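Side-chain contact in tumor necrosis factor receptor superfamily member 11B (Mus musculus, PDB 4E4D), which acts as a secreted decoy receptor that neutralises the cytokine RANKL and so restrains osteoclast formation and activation: residues L8-E13 against T27-H32. Sequence-based numbering, arbitrary orientation.
Sequences LHYDPE and TYLKQH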
loop_
_atom_site.group_PDB
_atom_site.type_symbol
_atom_site.label_atom_id
_atom_site.label_comp_id
_atom_site.label_asym_id
_atom_site.label_seq_id
_atom_site.Cartn_x
_atom_site.Cartn_y
_atom_site.Cartn_z
ATOM N N LEU B 8 -35.358 -20.351 14.684
ATOM C CA LEU B 8 -34.661 -20.693 13.451
ATOM C C LEU B 8 -33.664 -21.807 13.737
ATOM O O LEU B 8 -33.118 -21.885 14.837
ATOM C CB LEU B 8 -33.941 -19.474 12.877
ATOM C CG LEU B 8 -34.541 -18.919 11.582
ATOM C CD1 LEU B 8 -35.712 -17.991 11.876
ATOM C CD2 LEU B 8 -33.478 -18.212 10.757
ATOM N N HIS B 9 -33.430 -22.666 12.750
ATOM C CA HIS B 9 -32.643 -23.875 12.973
ATOM C C HIS B 9 -31.523 -24.099 11.959
ATOM O O HIS B 9 -31.685 -23.860 10.762
ATOM C CB HIS B 9 -33.570 -25.091 12.972
ATOM C CG HIS B 9 -34.439 -25.191 14.187
ATOM N ND1 HIS B 9 -35.751 -25.607 14.132
ATOM C CD2 HIS B 9 -34.179 -24.937 15.491
ATOM C CE1 HIS B 9 -36.265 -25.601 15.350
ATOM N NE2 HIS B 9 -35.330 -25.199 16.192
ATOM N N TYR B 10 -30.386 -24.572 12.465
ATOM C CA TYR B 10 -29.283 -25.048 11.635
ATOM C C TYR B 10 -28.933 -26.443 12.151
ATOM O O TYR B 10 -29.742 -27.051 12.848
ATOM C CB TYR B 10 -28.080 -24.106 11.719
ATOM C CG TYR B 10 -27.335 -24.168 13.033
ATOM C CD1 TYR B 10 -27.888 -23.643 14.192
ATOM C CD2 TYR B 10 -26.074 -24.747 13.113
ATOM C CE1 TYR B 10 -27.213 -23.698 15.394
ATOM C CE2 TYR B 10 -25.389 -24.804 14.311
ATOM C CZ TYR B 10 -25.964 -24.279 15.448
ATOM O OH TYR B 10 -25.289 -24.335 16.644
ATOM N N ASP B 11 -27.749 -26.959 11.829
ATOM C CA ASP B 11 -27.391 -28.305 12.282
ATOM C C ASP B 11 -25.895 -28.636 12.244
ATOM O O ASP B 11 -25.285 -28.649 11.175
ATOM C CB ASP B 11 -28.154 -29.347 11.460
ATOM C CG ASP B 11 -28.075 -29.087 9.966
ATOM O OD1 ASP B 11 -27.242 -28.257 9.546
ATOM O OD2 ASP B 11 -28.845 -29.717 9.212
ATOM N N PRO B 12 -25.302 -28.906 13.420
ATOM C CA PRO B 12 -23.954 -29.473 13.521
ATOM C C PRO B 12 -23.999 -30.995 13.664
ATOM O O PRO B 12 -25.071 -31.583 13.512
ATOM C CB PRO B 12 -23.415 -28.834 14.799
ATOM C CG PRO B 12 -24.620 -28.689 15.660
ATOM C CD PRO B 12 -25.792 -28.446 14.732
ATOM N N GLU B 13 -22.862 -31.623 13.953
ATOM C CA GLU B 13 -22.815 -33.074 14.129
ATOM C C GLU B 13 -21.574 -33.535 14.890
ATOM O O GLU B 13 -20.508 -32.925 14.797
ATOM C CB GLU B 13 -22.856 -33.778 12.769
ATOM C CG GLU B 13 -22.678 -35.291 12.852
ATOM C CD GLU B 13 -22.382 -35.925 11.507
ATOM O OE1 GLU B 13 -22.852 -35.392 10.480
ATOM O OE2 GLU B 13 -21.672 -36.954 11.476
ATOM N N THR B 27 -26.979 -11.721 21.400
ATOM C CA THR B 27 -26.214 -12.815 21.988
ATOM C C THR B 27 -25.283 -13.445 20.960
ATOM O O THR B 27 -25.428 -13.219 19.758
ATOM C CB THR B 27 -27.139 -13.921 22.540
ATOM O OG1 THR B 27 -27.749 -14.629 21.454
ATOM C CG2 THR B 27 -28.222 -13.329 23.428
ATOM N N TYR B 28 -24.329 -14.234 21.443
ATOM C CA TYR B 28 -23.440 -14.992 20.572
ATOM C C TYR B 28 -23.434 -16.455 20.998
ATOM O O TYR B 28 -23.734 -16.774 22.147
ATOM C CB TYR B 28 -22.018 -14.426 20.621
ATOM C CG TYR B 28 -21.328 -14.619 21.954
ATOM C CD1 TYR B 28 -20.573 -15.758 22.208
ATOM C CD2 TYR B 28 -21.431 -13.663 22.957
ATOM C CE1 TYR B 28 -19.941 -15.940 23.424
ATOM C CE2 TYR B 28 -20.801 -13.837 24.177
ATOM C CZ TYR B 28 -20.059 -14.977 24.404
ATOM O OH TYR B 28 -19.431 -15.155 25.616
ATOM N N LEU B 29 -23.090 -17.336 20.067
ATOM C CA LEU B 29 -23.069 -18.770 20.333
ATOM C C LEU B 29 -21.812 -19.152 21.105
ATOM O O LEU B 29 -20.698 -18.928 20.638
ATOM C CB LEU B 29 -23.131 -19.543 19.014
ATOM C CG LEU B 29 -23.380 -21.050 19.096
ATOM C CD1 LEU B 29 -23.843 -21.570 17.746
ATOM C CD2 LEU B 29 -22.135 -21.800 19.547
ATOM N N LYS B 30 -21.991 -19.730 22.289
ATOM C CA LYS B 30 -20.853 -20.147 23.103
ATOM C C LYS B 30 -20.659 -21.663 23.077
ATOM O O LYS B 30 -19.533 -22.150 23.177
ATOM C CB LYS B 30 -21.005 -19.659 24.543
ATOM C CG LYS B 30 -19.708 -19.726 25.330
ATOM C CD LYS B 30 -19.832 -19.071 26.694
ATOM C CE LYS B 30 -18.464 -18.869 27.332
ATOM N NZ LYS B 30 -17.687 -20.135 27.441
ATOM N N GLN B 31 -21.756 -22.405 22.952
ATOM C CA GLN B 31 -21.691 -23.861 22.851
ATOM C C GLN B 31 -22.838 -24.412 22.010
ATOM O O GLN B 31 -24.003 -24.083 22.236
ATOM C CB GLN B 31 -21.708 -24.501 24.240
ATOM C CG GLN B 31 -20.436 -24.269 25.035
ATOM C CD GLN B 31 -20.385 -25.080 26.315
ATOM O OE1 GLN B 31 -21.410 -25.544 26.816
ATOM N NE2 GLN B 31 -19.183 -25.257 26.851
ATOM N N HIS B 32 -22.497 -25.259 21.043
ATOM C CA HIS B 32 -23.483 -25.859 20.155
ATOM C C HIS B 32 -24.493 -26.684 20.934
ATOM O O HIS B 32 -24.246 -27.074 22.076
ATOM C CB HIS B 32 -22.795 -26.758 19.133
ATOM C CG HIS B 32 -21.961 -26.014 18.139
ATOM N ND1 HIS B 32 -22.412 -25.704 16.875
ATOM C CD2 HIS B 32 -20.705 -25.516 18.223
ATOM C CE1 HIS B 32 -21.470 -25.049 16.221
ATOM N NE2 HIS B 32 -20.423 -24.921 17.017
#
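In the first TNFR-type cysteine-rich repeat, strand 9-10 and the loop after it meet the end of strand 27-31, with the hydroxyl end of Y10 touching both L29 and H32. A tyrosine suits this place because its long flat ring spans the gap to the opposing side chains and ends in a polar atom. The closest CA atoms across the contact, those of P12 and H32, are 7.6 Å apart. The phenol OH of Y10 receives a weak hydrogen bond from H32 ND1 at 3.2 Å, with a bent N-H...O angle of 122°. The donor lies near the plane of the tyrosine ring, at its edge, and the two side chains run roughly at right angles. L29 approaches Y10 from the opposite direction to the tyrosine's own; its CG, anti to the backbone N (chi1 -169°), carries the branched end of this buried leucine out so that CD1 meets the phenol obliquely, 4.1 Å from Y10 CZ, while CD2 sits 4.2 Å above one face of the H32 imidazole, toward the rim. P12 offers a compact apolar ring alongside H32, its CB 3.9 Å from H32 ND1. Y10 and P12 also rest on C20, disulfide-bonded to C33 just after H32, and L29 on C23, bonded to C41. Such a sparse set of side chains beside disulfides, linking short strands without helices, is typical of the TNF receptor cysteine-rich domain.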